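Monoglyceride lipase (Saccharomyces cerevisiae, PDB 4ZWN) hydrolyses monoacylglycerols to free fatty acids and glycerol, preferring monounsaturated chains, and also takes part in the breakdown of fatty acid ethyl esters. Local coordinates at residues K28-V33 and L80-S85; L66-G71 and F94-A99; G165-G170 and K321-K326; P197-D202 and G231-I236; P263-H268 and D291-L296. The protein carries 2 engineered substitutions. All blocks are in the same frame, centred on the assembly; numbering follows the deposited sequence.

Interaction 1: K28-V33 and L80-S85; sequences KVQTTV and LMDHLS
Asp82 reaches from helix 78-86 to the 28-33 loop, which leads into strand 37-41, the first of the sheet, and its carboxylate holds that loop on the helix through the backbone N-H groups of Gln30 and Thr31. With CG anti to the backbone N (chi1 -166°), both oxygens meet the loop. OD2 takes the N-H of Gln30 at 2.7 Å on its syn side, 29° out of the carboxylate plane, in a nearly straight bond; the hydroxyl of Tyr27 also bonds to OD2. OD1 accepts twice: from Thr31 N at 2.9 Å through the syn lone pair, and from Thr31 OG1 at 2.6 Å, nearly along the C-O axis. Val29 CG1 lies against the carboxylate, 3.4 Å from Asp82 OD1. An asparagine in place of Asp82 would probably leave one of the donors in the 28-33 segment without an acceptor and let that loop shift. One residue on, His83 ND1 is hydrogen-bonded to Arg79 O, while its CE1 lies 4.5 Å from Gln30 NE2. Ser85 closes the contact, its OG lying 3.9 Å from Thr31 CG2 while bonding to Pro52 O. Trp51 of strand 44-51 packs against Val29, Asp82 and Ser85 and bonds through NE1 to Thr31 OG1, and on the inner side of the helix Leu80 and Leu84 touch Phe317 of helix 310-326.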
# COMPACT_ATOMS: atom_id res chain seq x y z
N LYS A 28 13.95 -10.35 -11.26
CA LYS A 28 15.01 -9.65 -11.98
C LYS A 28 14.47 -8.33 -12.53
O LYS A 28 13.63 -8.33 -13.43
CB LYS A 28 15.55 -10.51 -13.12
CG LYS A 28 16.06 -11.89 -12.70
CD LYS A 28 17.40 -11.79 -11.97
CE LYS A 28 18.18 -13.08 -12.08
NZ LYS A 28 19.54 -12.96 -11.48
N VAL A 29 14.95 -7.22 -11.99
CA VAL A 29 14.52 -5.90 -12.46
C VAL A 29 15.01 -5.68 -13.89
O VAL A 29 16.16 -5.96 -14.21
CB VAL A 29 15.03 -4.77 -11.54
CG1 VAL A 29 14.54 -3.42 -12.04
CG2 VAL A 29 14.58 -5.02 -10.11
N GLN A 30 14.12 -5.20 -14.75
CA GLN A 30 14.42 -5.05 -16.17
C GLN A 30 14.86 -3.63 -16.53
O GLN A 30 15.53 -3.43 -17.54
CB GLN A 30 13.21 -5.45 -17.01
CG GLN A 30 12.68 -6.82 -16.67
CD GLN A 30 11.41 -7.15 -17.43
OE1 GLN A 30 11.23 -6.73 -18.57
NE2 GLN A 30 10.52 -7.91 -16.79
N THR A 31 14.48 -2.66 -15.70
CA THR A 31 14.89 -1.28 -15.93
C THR A 31 15.95 -0.86 -14.92
O THR A 31 16.41 -1.66 -14.11
CB THR A 31 13.70 -0.31 -15.85
OG1 THR A 31 13.15 -0.33 -14.52
CG2 THR A 31 12.63 -0.70 -16.85
N THR A 32 16.34 0.41 -14.98
CA THR A 32 17.38 0.94 -14.11
C THR A 32 16.80 1.34 -12.75
O THR A 32 15.96 2.23 -12.66
CB THR A 32 18.07 2.17 -14.74
OG1 THR A 32 18.60 1.80 -16.02
CG2 THR A 32 19.20 2.66 -13.85
N VAL A 33 17.27 0.68 -11.70
CA VAL A 33 16.82 0.96 -10.34
C VAL A 33 17.27 2.36 -9.91
O VAL A 33 18.46 2.67 -9.94
CB VAL A 33 17.35 -0.09 -9.34
CG1 VAL A 33 16.92 0.26 -7.93
CG2 VAL A 33 16.86 -1.47 -9.73
N LEU A 80 6.62 -4.05 -8.91
CA LEU A 80 5.52 -3.24 -9.42
C LEU A 80 6.02 -2.02 -10.20
O LEU A 80 5.56 -1.75 -11.30
CB LEU A 80 4.62 -2.78 -8.28
CG LEU A 80 3.47 -1.86 -8.66
CD1 LEU A 80 2.56 -2.53 -9.69
CD2 LEU A 80 2.69 -1.45 -7.42
N MET A 81 6.97 -1.30 -9.61
CA MET A 81 7.53 -0.11 -10.22
C MET A 81 8.26 -0.42 -11.53
O MET A 81 8.24 0.39 -12.47
CB MET A 81 8.47 0.60 -9.25
CG MET A 81 7.77 1.14 -8.02
SD MET A 81 8.81 2.14 -6.93
CE MET A 81 9.86 0.88 -6.22
N ASP A 82 8.90 -1.58 -11.59
CA ASP A 82 9.60 -2.00 -12.79
C ASP A 82 8.63 -2.20 -13.95
O ASP A 82 8.87 -1.71 -15.06
CB ASP A 82 10.39 -3.29 -12.53
CG ASP A 82 11.40 -3.59 -13.62
OD1 ASP A 82 12.02 -2.64 -14.14
OD2 ASP A 82 11.58 -4.78 -13.96
N HIS A 83 7.54 -2.91 -13.70
CA HIS A 83 6.53 -3.16 -14.73
C HIS A 83 5.80 -1.87 -15.13
O HIS A 83 5.48 -1.68 -16.30
CB HIS A 83 5.51 -4.21 -14.26
CG HIS A 83 6.02 -5.61 -14.33
ND1 HIS A 83 6.99 -6.10 -13.49
CD2 HIS A 83 5.68 -6.64 -15.15
CE1 HIS A 83 7.23 -7.37 -13.78
NE2 HIS A 83 6.45 -7.72 -14.78
N LEU A 84 5.54 -1.00 -14.16
CA LEU A 84 4.91 0.28 -14.45
C LEU A 84 5.82 1.14 -15.33
O LEU A 84 5.35 1.82 -16.24
CB LEU A 84 4.57 1.03 -13.16
CG LEU A 84 3.36 0.54 -12.37
CD1 LEU A 84 3.24 1.28 -11.05
CD2 LEU A 84 2.09 0.70 -13.19
N SER A 85 7.12 1.09 -15.05
CA SER A 85 8.10 1.86 -15.82
C SER A 85 8.12 1.41 -17.28
O SER A 85 8.25 2.23 -18.18
CB SER A 85 9.49 1.71 -15.20
OG SER A 85 10.46 2.46 -15.92

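Interaction 2: L66-G71 and F94-A99; sequences LIHGFG and FDQRGA
His68 and Gln96 bury the most surface here, and their meeting is defined by how the imidazole is held. The ring is gripped in its own plane at both nitrogens: NE2 accepts from Gln96 N at 3.0 Å with an N-H...N angle of 179°, and ND1 donates to Gly69 O at 2.8 Å. These two bonds place the proton on ND1 and fix the ring's rotation. Gln96 CG lies anti to the carbonyl carbon (chi1 -56°) and the chain runs on extended, which carries its NE2 to 3.4 Å above the centre of one ring face; the amide plane is turned 64° from the ring. The same NE2 lies 3.5 Å from Ile67 CG2. Phe94 O sits at the ring edge, 3.3 Å from His68 CD2. A water ties the backbones together, donating to Leu66 O and Phe94 O and accepting from His68 N. The contact thus joins the loops that leave the parallel neighbours 62-67 and 89-94 of the alpha/beta-hydrolase sheet, with Met145 and Ile149 of helix 145-156 packed against Gln96.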
# COMPACT_ATOMS: atom_id res chain seq x y z
N LEU A 66 2.95 5.04 -4.43
CA LEU A 66 2.80 3.75 -3.76
C LEU A 66 2.92 3.87 -2.24
O LEU A 66 3.93 4.33 -1.72
CB LEU A 66 3.83 2.76 -4.29
CG LEU A 66 3.92 2.61 -5.81
CD1 LEU A 66 4.81 1.43 -6.18
CD2 LEU A 66 2.55 2.44 -6.44
N ILE A 67 1.87 3.45 -1.54
CA ILE A 67 1.87 3.41 -0.09
C ILE A 67 2.06 1.97 0.38
O ILE A 67 1.14 1.16 0.29
CB ILE A 67 0.57 3.97 0.51
CG1 ILE A 67 0.23 5.31 -0.14
CG2 ILE A 67 0.69 4.11 2.02
CD1 ILE A 67 -1.09 5.90 0.33
N HIS A 68 3.25 1.65 0.88
CA HIS A 68 3.58 0.28 1.26
C HIS A 68 2.82 -0.16 2.51
O HIS A 68 2.23 0.66 3.22
CB HIS A 68 5.09 0.12 1.48
CG HIS A 68 5.62 0.83 2.69
ND1 HIS A 68 5.46 0.34 3.97
CD2 HIS A 68 6.33 1.98 2.81
CE1 HIS A 68 6.04 1.17 4.83
NE2 HIS A 68 6.57 2.17 4.15
N GLY A 69 2.83 -1.46 2.76
CA GLY A 69 2.17 -2.02 3.92
C GLY A 69 3.11 -2.18 5.10
O GLY A 69 4.31 -1.95 5.00
N PHE A 70 2.54 -2.58 6.24
CA PHE A 70 3.32 -2.82 7.44
C PHE A 70 4.39 -3.87 7.18
O PHE A 70 4.11 -4.93 6.63
CB PHE A 70 2.40 -3.27 8.59
CG PHE A 70 3.11 -3.50 9.89
CD1 PHE A 70 3.76 -2.45 10.53
CD2 PHE A 70 3.12 -4.75 10.48
CE1 PHE A 70 4.42 -2.66 11.74
CE2 PHE A 70 3.77 -4.96 11.69
CZ PHE A 70 4.42 -3.92 12.31
N GLY A 71 5.63 -3.54 7.55
CA GLY A 71 6.74 -4.46 7.36
C GLY A 71 7.41 -4.37 6.00
O GLY A 71 8.44 -5.00 5.77
N PHE A 94 7.88 5.88 -0.75
CA PHE A 94 8.76 6.29 0.33
C PHE A 94 8.56 5.36 1.52
O PHE A 94 7.45 4.90 1.77
CB PHE A 94 8.49 7.74 0.73
CG PHE A 94 7.12 7.97 1.32
CD1 PHE A 94 6.02 8.15 0.49
CD2 PHE A 94 6.94 8.02 2.69
CE1 PHE A 94 4.76 8.36 1.03
CE2 PHE A 94 5.68 8.23 3.23
CZ PHE A 94 4.59 8.40 2.40
N ASP A 95 9.64 5.07 2.23
CA ASP A 95 9.53 4.33 3.48
C ASP A 95 8.87 5.24 4.50
O ASP A 95 9.39 6.30 4.84
CB ASP A 95 10.91 3.86 3.97
CG ASP A 95 11.52 2.78 3.08
OD1 ASP A 95 10.81 2.25 2.19
OD2 ASP A 95 12.70 2.45 3.27
N GLN A 96 7.69 4.84 4.97
CA GLN A 96 6.91 5.67 5.89
C GLN A 96 7.55 5.72 7.27
O GLN A 96 8.39 4.89 7.61
CB GLN A 96 5.48 5.15 6.00
CG GLN A 96 4.74 5.04 4.68
CD GLN A 96 3.37 4.40 4.84
OE1 GLN A 96 2.49 4.96 5.50
NE2 GLN A 96 3.19 3.23 4.24
N ARG A 97 7.14 6.71 8.06
CA ARG A 97 7.60 6.84 9.44
C ARG A 97 7.28 5.57 10.22
O ARG A 97 6.13 5.14 10.29
CB ARG A 97 6.96 8.06 10.11
CG ARG A 97 7.54 8.40 11.47
CD ARG A 97 6.79 9.57 12.09
NE ARG A 97 6.76 10.73 11.20
CZ ARG A 97 7.56 11.78 11.31
NH1 ARG A 97 8.47 11.83 12.28
NH2 ARG A 97 7.46 12.78 10.45
N GLY A 98 8.31 4.96 10.80
CA GLY A 98 8.15 3.73 11.55
C GLY A 98 8.60 2.52 10.77
O GLY A 98 8.61 1.40 11.30
N ALA A 99 8.97 2.73 9.51
CA ALA A 99 9.30 1.62 8.62
C ALA A 99 10.53 1.90 7.77
O ALA A 99 10.96 3.04 7.63
CB ALA A 99 8.11 1.30 7.73
O HOH W 1 4.78 4.24 0.84

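Interaction 3: G165-G170 and K321-K326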
# COMPACT_ATOMS: atom_id res chain seq x y z
N GLY A 165 -7.11 8.79 -9.35
CA GLY A 165 -7.67 7.47 -9.11
C GLY A 165 -7.06 6.78 -7.91
O GLY A 165 -5.93 7.06 -7.53
N TYR A 166 -7.82 5.86 -7.32
CA TYR A 166 -7.36 5.13 -6.15
C TYR A 166 -7.32 3.63 -6.40
O TYR A 166 -8.26 3.05 -6.94
CB TYR A 166 -8.26 5.43 -4.95
CG TYR A 166 -8.24 6.88 -4.52
CD1 TYR A 166 -9.11 7.80 -5.09
CD2 TYR A 166 -7.35 7.32 -3.55
CE1 TYR A 166 -9.09 9.13 -4.70
CE2 TYR A 166 -7.33 8.65 -3.16
CZ TYR A 166 -8.20 9.55 -3.74
OH TYR A 166 -8.19 10.87 -3.35
N ILE A 167 -6.21 3.01 -6.01
CA ILE A 167 -6.04 1.57 -6.16
C ILE A 167 -5.71 0.93 -4.82
O ILE A 167 -4.75 1.33 -4.15
CB ILE A 167 -4.93 1.24 -7.17
CG1 ILE A 167 -5.19 1.95 -8.49
CG2 ILE A 167 -4.84 -0.27 -7.35
CD1 ILE A 167 -4.03 1.89 -9.46
N GLY A 168 -6.51 -0.06 -4.43
CA GLY A 168 -6.26 -0.79 -3.20
C GLY A 168 -5.81 -2.21 -3.47
O GLY A 168 -6.40 -2.92 -4.28
N SER A 169 -4.74 -2.62 -2.80
CA SER A 169 -4.23 -3.98 -2.90
C SER A 169 -4.47 -4.72 -1.59
O SER A 169 -3.73 -4.51 -0.62
CB SER A 169 -2.75 -3.99 -3.25
OG SER A 169 -2.20 -5.29 -3.11
N GLY A 170 -5.47 -5.59 -1.58
CA GLY A 170 -5.92 -6.27 -0.37
C GLY A 170 -5.89 -5.35 0.83
O GLY A 170 -5.16 -5.61 1.79
N LYS A 321 -2.81 -2.14 -15.03
CA LYS A 321 -2.28 -1.44 -16.19
C LYS A 321 -3.41 -1.00 -17.13
O LYS A 321 -3.46 0.15 -17.55
CB LYS A 321 -1.27 -2.33 -16.93
CG LYS A 321 -0.46 -1.63 -18.01
CD LYS A 321 -0.98 -1.96 -19.40
CE LYS A 321 -0.15 -1.32 -20.49
NZ LYS A 321 -0.75 -1.58 -21.83
N GLN A 322 -4.32 -1.92 -17.43
CA GLN A 322 -5.45 -1.62 -18.31
C GLN A 322 -6.37 -0.59 -17.67
O GLN A 322 -6.93 0.27 -18.35
CB GLN A 322 -6.24 -2.88 -18.64
CG GLN A 322 -5.51 -3.84 -19.56
CD GLN A 322 -6.24 -5.16 -19.73
OE1 GLN A 322 -7.28 -5.39 -19.12
NE2 GLN A 322 -5.69 -6.03 -20.57
N TRP A 323 -6.51 -0.68 -16.35
CA TRP A 323 -7.34 0.25 -15.60
C TRP A 323 -6.76 1.66 -15.66
O TRP A 323 -7.49 2.64 -15.83
CB TRP A 323 -7.48 -0.20 -14.15
CG TRP A 323 -8.46 0.60 -13.36
CD1 TRP A 323 -9.81 0.42 -13.29
CD2 TRP A 323 -8.16 1.71 -12.50
NE1 TRP A 323 -10.37 1.35 -12.46
CE2 TRP A 323 -9.38 2.16 -11.96
CE3 TRP A 323 -6.98 2.37 -12.15
CZ2 TRP A 323 -9.45 3.23 -11.08
CZ3 TRP A 323 -7.05 3.44 -11.27
CH2 TRP A 323 -8.28 3.86 -10.75
N LEU A 324 -5.44 1.75 -15.53
CA LEU A 324 -4.74 3.03 -15.62
C LEU A 324 -4.86 3.64 -17.01
O LEU A 324 -5.11 4.84 -17.15
CB LEU A 324 -3.26 2.86 -15.26
CG LEU A 324 -2.92 2.57 -13.80
CD1 LEU A 324 -1.44 2.23 -13.66
CD2 LEU A 324 -3.28 3.77 -12.93
N ASP A 325 -4.66 2.82 -18.03
CA ASP A 325 -4.78 3.27 -19.41
C ASP A 325 -6.16 3.85 -19.67
O ASP A 325 -6.29 4.90 -20.29
CB ASP A 325 -4.50 2.11 -20.39
CG ASP A 325 -3.05 1.69 -20.40
OD1 ASP A 325 -2.19 2.47 -19.93
OD2 ASP A 325 -2.76 0.57 -20.88
N LYS A 326 -7.18 3.16 -19.16
CA LYS A 326 -8.56 3.60 -19.32
C LYS A 326 -8.78 5.00 -18.74
O LYS A 326 -9.59 5.77 -19.27
CB LYS A 326 -9.51 2.59 -18.67
CG LYS A 326 -10.98 2.89 -18.91
CD LYS A 326 -11.86 1.88 -18.20
CE LYS A 326 -13.33 2.12 -18.52
NZ LYS A 326 -13.70 3.55 -18.27
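Trp323 supplies most of the tight part of this contact, pressing the six-membered end of its indole against Gly165, Tyr166 and Ile167. CG stands anti to the backbone N (chi1 -173°), which sends the ring from helix 310-326 toward the strand. CZ3 meets Ile167 CG1 at 3.7 Å, the two side chains running antiparallel alongside each other. CH2 reaches the strand backbone, 3.9 Å from Tyr166 O. Gly165 CA lies near the ring plane, at its edge, 4.0 Å from CH2; a CB there would fall only 2.9 Å from that atom, a clash, so the indole occupies the place that any larger residue would need. Beside it, Leu324 CD2 comes to 4.0 Å from Ile167 CD1, the Leu324 and Ile167 side chains lying roughly perpendicular. In the alpha/beta-hydrolase fold such helices cover the central sheet, and here helix 321-326 runs antiparallel to strand 165-169, at 171° with the axes 10.6 Å apart at their closest. Ile265 of the adjacent strand and Pro263 also touch the indole. The loose side is the helix face turned from the sheet. There Lys321, Gln322, Asp325 and Lys326 make no contact with the strand segment, and Gln322 and Lys326 are exposed. Lys321 NZ instead bridges one helical turn to Asp325 OD2 at 3.1 Å, while Asp325 OD1 accepts from the hydroxyl of Tyr89.

Interaction 4: P197-D202 and G231-I236; sequences PRVRID and GSFRQI
Phe233 lies along the 197-202 segment, successive atoms of its side chain meeting Pro197, Val199 and Ile201. CB rests 3.7 Å from Pro197 O. CD1 comes to 3.3 Å from Val199 O, and CE1 meets Ile201 CG2, which lies in the ring plane, at 4.0 Å. At the tip, CZ is 3.7 Å from Val199 CG1. That methyl sits over one face, 20° off the ring normal, a CH-pi contact placed by CG1 being anti to the backbone N of Val199 (chi1 167°). Replacing Phe233 by alanine removes the ring, which would probably open a gap beneath Val199 CG1 and leave Ile201 CG2 with Ile236 CD1 as an apolar partner. Arg200 and Ser232 form the non-hydrogen-bonded pair of a short antiparallel ladder, Ile201 and Gly231 the hydrogen-bonded one. Ladder and helix 233-248 belong to the helical insertion between strands 165-169 and 264-269, probably the lipase cap, with the side chains of Ile236 and Ser144 about 11 Å apart. Ser232 is the N-cap, its OG accepting from Gln235 N and also bonded to Gly109 O. Val199 O and Pro197 O take the N-H groups of Phe233 and Arg234, donors a helix start cannot pair internally, so capping and an apolar cluster fasten one joint.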
# COMPACT_ATOMS: atom_id res chain seq x y z
N PRO A 197 1.20 2.71 24.92
CA PRO A 197 1.34 3.00 23.49
C PRO A 197 2.71 2.68 22.91
O PRO A 197 2.79 2.25 21.76
CB PRO A 197 1.06 4.50 23.42
CG PRO A 197 1.43 5.02 24.76
CD PRO A 197 1.08 3.93 25.73
N ARG A 198 3.77 2.89 23.68
CA ARG A 198 5.12 2.76 23.13
C ARG A 198 5.69 1.35 23.23
O ARG A 198 6.82 1.11 22.81
CB ARG A 198 6.05 3.76 23.81
CG ARG A 198 5.85 5.19 23.35
CD ARG A 198 6.52 6.14 24.32
NE ARG A 198 6.18 5.77 25.69
CZ ARG A 198 6.61 6.42 26.77
NH1 ARG A 198 7.40 7.48 26.64
NH2 ARG A 198 6.24 6.01 27.97
N VAL A 199 4.92 0.43 23.79
CA VAL A 199 5.34 -0.97 23.79
C VAL A 199 5.43 -1.47 22.35
O VAL A 199 4.45 -1.44 21.60
CB VAL A 199 4.38 -1.86 24.59
CG1 VAL A 199 4.64 -3.32 24.30
CG2 VAL A 199 4.51 -1.57 26.08
N ARG A 200 6.61 -1.93 21.96
CA ARG A 200 6.83 -2.40 20.60
C ARG A 200 6.84 -3.92 20.56
O ARG A 200 7.26 -4.57 21.52
CB ARG A 200 8.13 -1.81 20.04
CG ARG A 200 7.98 -0.34 19.65
CD ARG A 200 9.30 0.41 19.65
NE ARG A 200 10.25 -0.11 18.67
CZ ARG A 200 11.28 -0.88 18.98
NH1 ARG A 200 11.51 -1.21 20.25
NH2 ARG A 200 12.10 -1.32 18.03
N ILE A 201 6.37 -4.49 19.45
CA ILE A 201 6.17 -5.93 19.39
C ILE A 201 6.40 -6.51 18.00
O ILE A 201 6.13 -5.87 16.98
CB ILE A 201 4.75 -6.29 19.89
CG1 ILE A 201 4.67 -7.77 20.25
CG2 ILE A 201 3.68 -5.91 18.87
CD1 ILE A 201 3.53 -8.08 21.16
N ASP A 202 6.93 -7.73 17.97
CA ASP A 202 7.22 -8.45 16.73
C ASP A 202 6.44 -9.75 16.69
O ASP A 202 6.73 -10.69 17.43
CB ASP A 202 8.73 -8.72 16.61
CG ASP A 202 9.09 -9.49 15.35
OD1 ASP A 202 8.29 -9.52 14.40
OD2 ASP A 202 10.20 -10.06 15.31
N GLY A 231 6.49 -3.24 15.66
CA GLY A 231 5.43 -2.26 15.59
C GLY A 231 4.98 -1.87 16.99
O GLY A 231 4.86 -2.72 17.86
N SER A 232 4.73 -0.57 17.20
CA SER A 232 4.27 -0.09 18.49
C SER A 232 2.76 -0.31 18.63
O SER A 232 2.06 -0.37 17.62
CB SER A 232 4.60 1.38 18.68
OG SER A 232 3.76 2.19 17.87
N PHE A 233 2.28 -0.41 19.86
CA PHE A 233 0.85 -0.56 20.11
C PHE A 233 0.08 0.61 19.52
O PHE A 233 -1.02 0.43 18.99
CB PHE A 233 0.56 -0.68 21.61
CG PHE A 233 0.85 -2.04 22.19
CD1 PHE A 233 1.50 -3.01 21.43
CD2 PHE A 233 0.47 -2.36 23.48
CE1 PHE A 233 1.76 -4.26 21.96
CE2 PHE A 233 0.72 -3.61 24.01
CZ PHE A 233 1.37 -4.56 23.25
N ARG A 234 0.66 1.81 19.60
CA ARG A 234 0.01 3.00 19.07
C ARG A 234 -0.13 2.89 17.56
O ARG A 234 -1.20 3.15 17.01
CB ARG A 234 0.80 4.26 19.47
CG ARG A 234 0.24 5.59 18.94
CD ARG A 234 -1.29 5.65 18.95
NE ARG A 234 -1.88 5.55 20.28
CZ ARG A 234 -3.17 5.29 20.49
NH1 ARG A 234 -3.99 5.10 19.46
NH2 ARG A 234 -3.64 5.21 21.73
N GLN A 235 0.95 2.50 16.89
CA GLN A 235 0.94 2.30 15.45
C GLN A 235 -0.10 1.26 15.05
O GLN A 235 -0.93 1.50 14.17
CB GLN A 235 2.32 1.88 14.95
CG GLN A 235 2.35 1.53 13.47
CD GLN A 235 3.62 0.81 13.06
OE1 GLN A 235 4.15 -0.00 13.81
NE2 GLN A 235 4.10 1.09 11.85
N ILE A 236 -0.04 0.10 15.70
CA ILE A 236 -0.91 -1.02 15.38
C ILE A 236 -2.39 -0.67 15.60
O ILE A 236 -3.23 -0.94 14.73
CB ILE A 236 -0.54 -2.26 16.21
CG1 ILE A 236 0.88 -2.70 15.87
CG2 ILE A 236 -1.52 -3.39 15.95
CD1 ILE A 236 1.43 -3.76 16.79

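Interaction 5: P263-H268 and D291-L296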
# COMPACT_ATOMS: atom_id res chain seq x y z
N PRO A 263 -12.59 7.46 -9.56
CA PRO A 263 -12.46 6.04 -9.89
C PRO A 263 -11.76 5.23 -8.80
O PRO A 263 -10.70 5.61 -8.31
CB PRO A 263 -11.64 6.04 -11.19
CG PRO A 263 -11.02 7.39 -11.26
CD PRO A 263 -11.95 8.33 -10.56
N VAL A 264 -12.39 4.12 -8.41
CA VAL A 264 -11.83 3.21 -7.41
C VAL A 264 -11.72 1.81 -7.97
O VAL A 264 -12.60 1.35 -8.69
CB VAL A 264 -12.69 3.13 -6.13
CG1 VAL A 264 -11.81 3.28 -4.89
CG2 VAL A 264 -13.81 4.14 -6.16
N ILE A 265 -10.64 1.12 -7.63
CA ILE A 265 -10.58 -0.30 -7.91
C ILE A 265 -9.80 -0.99 -6.80
O ILE A 265 -8.74 -0.54 -6.37
CB ILE A 265 -9.94 -0.59 -9.29
CG1 ILE A 265 -10.06 -2.08 -9.65
CG2 ILE A 265 -8.50 -0.10 -9.39
CD1 ILE A 265 -9.89 -2.38 -11.14
N ILE A 266 -10.37 -2.08 -6.29
CA ILE A 266 -9.70 -2.87 -5.27
C ILE A 266 -9.32 -4.23 -5.85
O ILE A 266 -10.16 -4.90 -6.49
CB ILE A 266 -10.56 -3.05 -4.01
CG1 ILE A 266 -10.72 -1.71 -3.27
CG2 ILE A 266 -9.93 -4.08 -3.08
CD1 ILE A 266 -11.63 -1.75 -2.04
N MET A 267 -8.06 -4.62 -5.65
CA MET A 267 -7.63 -5.95 -6.10
C MET A 267 -7.21 -6.75 -4.87
O MET A 267 -6.41 -6.28 -4.04
CB MET A 267 -6.52 -5.85 -7.10
CG MET A 267 -6.87 -4.85 -8.15
SD MET A 267 -5.55 -4.13 -9.09
CE MET A 267 -6.57 -3.23 -10.26
N HIS A 268 -7.74 -7.97 -4.77
CA HIS A 268 -7.67 -8.73 -3.53
C HIS A 268 -7.62 -10.22 -3.84
O HIS A 268 -8.50 -10.73 -4.52
CB HIS A 268 -8.88 -8.40 -2.66
CG HIS A 268 -8.68 -8.68 -1.20
ND1 HIS A 268 -9.19 -7.86 -0.21
CD2 HIS A 268 -8.01 -9.67 -0.56
CE1 HIS A 268 -8.85 -8.34 0.97
NE2 HIS A 268 -8.13 -9.43 0.79
N ASP A 291 -17.64 5.17 -10.72
CA ASP A 291 -16.59 4.33 -11.27
C ASP A 291 -15.90 3.56 -10.14
O ASP A 291 -14.89 4.01 -9.60
CB ASP A 291 -15.58 5.18 -12.05
CG ASP A 291 -14.67 4.37 -12.94
OD1 ASP A 291 -14.61 3.13 -12.79
OD2 ASP A 291 -13.99 4.97 -13.80
N LYS A 292 -16.46 2.41 -9.78
CA LYS A 292 -15.89 1.59 -8.71
C LYS A 292 -15.91 0.12 -9.11
O LYS A 292 -16.80 -0.32 -9.83
CB LYS A 292 -16.67 1.79 -7.40
CG LYS A 292 -18.13 1.38 -7.48
CD LYS A 292 -18.86 1.65 -6.17
CE LYS A 292 -20.29 1.15 -6.23
NZ LYS A 292 -20.96 1.20 -4.90
N GLU A 293 -14.93 -0.65 -8.64
CA GLU A 293 -14.85 -2.06 -8.99
C GLU A 293 -14.00 -2.87 -8.01
O GLU A 293 -12.98 -2.39 -7.52
CB GLU A 293 -14.27 -2.23 -10.40
CG GLU A 293 -14.23 -3.67 -10.90
CD GLU A 293 -13.52 -3.80 -12.23
OE1 GLU A 293 -12.97 -2.79 -12.72
OE2 GLU A 293 -13.50 -4.92 -12.78
N LEU A 294 -14.44 -4.09 -7.73
CA LEU A 294 -13.64 -5.04 -6.97
C LEU A 294 -13.25 -6.23 -7.85
O LEU A 294 -14.09 -6.82 -8.52
CB LEU A 294 -14.40 -5.54 -5.74
CG LEU A 294 -13.80 -6.76 -5.04
CD1 LEU A 294 -12.44 -6.43 -4.44
CD2 LEU A 294 -14.74 -7.28 -3.98
N LYS A 295 -11.96 -6.56 -7.84
CA LYS A 295 -11.49 -7.76 -8.53
C LYS A 295 -10.92 -8.76 -7.53
O LYS A 295 -10.02 -8.44 -6.75
CB LYS A 295 -10.43 -7.40 -9.58
CG LYS A 295 -11.00 -6.79 -10.86
CD LYS A 295 -9.92 -6.64 -11.93
CE LYS A 295 -10.48 -6.02 -13.20
NZ LYS A 295 -11.60 -6.83 -13.76
N LEU A 296 -11.46 -9.97 -7.55
CA LEU A 296 -10.97 -11.05 -6.70
C LEU A 296 -10.20 -12.03 -7.56
O LEU A 296 -10.62 -12.36 -8.67
CB LEU A 296 -12.13 -11.74 -5.98
CG LEU A 296 -12.91 -10.87 -4.99
CD1 LEU A 296 -14.09 -11.63 -4.42
CD2 LEU A 296 -11.99 -10.41 -3.88
O HOH W 2 -12.75 1.89 -11.26
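Lys295 N bonds to Ile266 O at 2.8 Å with an N-H...O angle of 178°, the straightest link in a parallel pair of strands. Ile266 N answers to Glu293 O, Val264 N to Asp291 O at 2.8 Å, and His268 N to Lys295 O at 3.1 Å; the bond from Glu293 N to Val264 O is weak. The bonds alternate in direction, as parallel pairing requires, with the strands 4.7 Å apart at closest approach and 8° from parallel. Beside the ladder, a salt bridge along one strand joins Lys295 NZ to Glu293 OE2 at 2.9 Å. The Glu293 chain, extended from a CG anti to the backbone N (chi1 -176°), runs beside Ile265 in the same direction, placing OE1 3.5 Å from Ile265 CD1. On the other face, Leu294 CD1 bends over to Ile266 CG2 at 3.7 Å, and Leu296 CD2 touches His268 CB at 3.9 Å. The imidazole of His268 leads away from this strand, bonded to Ser280 OG and Asn275 O, and lies next to Asp272 of the probable charge relay. Strands 264-269 and 292-297 form a beta-alpha-beta unit: helix 277-286 covers Ile266 and Leu294, Trp323 of helix 310-326 lies on Ile265 across the sheet, and strand 165-169 pairs with the far edge of 264-269.

Overall arrangement
Interactions 2, 3 and 5 all reach the central sheet, and interaction 1 is fastened to it by packing. Interactions 3 and 5 are closest, centres 8 Å apart: Gly168 O and Met267 N, 2.7 Å apart, probably hydrogen-bond, and Trp323 covers both strands. Leu84 CD2 and Leu324 CD1, at 3.9 Å, join interaction 1 to interaction 3; Met81 CG and Leu66 CD1, at 3.5 Å, join it to interaction 2. Interaction 4 meets interaction 2 through Phe70 and Gly231. The inferred catalytic site relates to three of them: the side chain of His68 is about 9 Å and that of Ile236 about 11 Å from that of Ser144, while His268 adjoins Asp272.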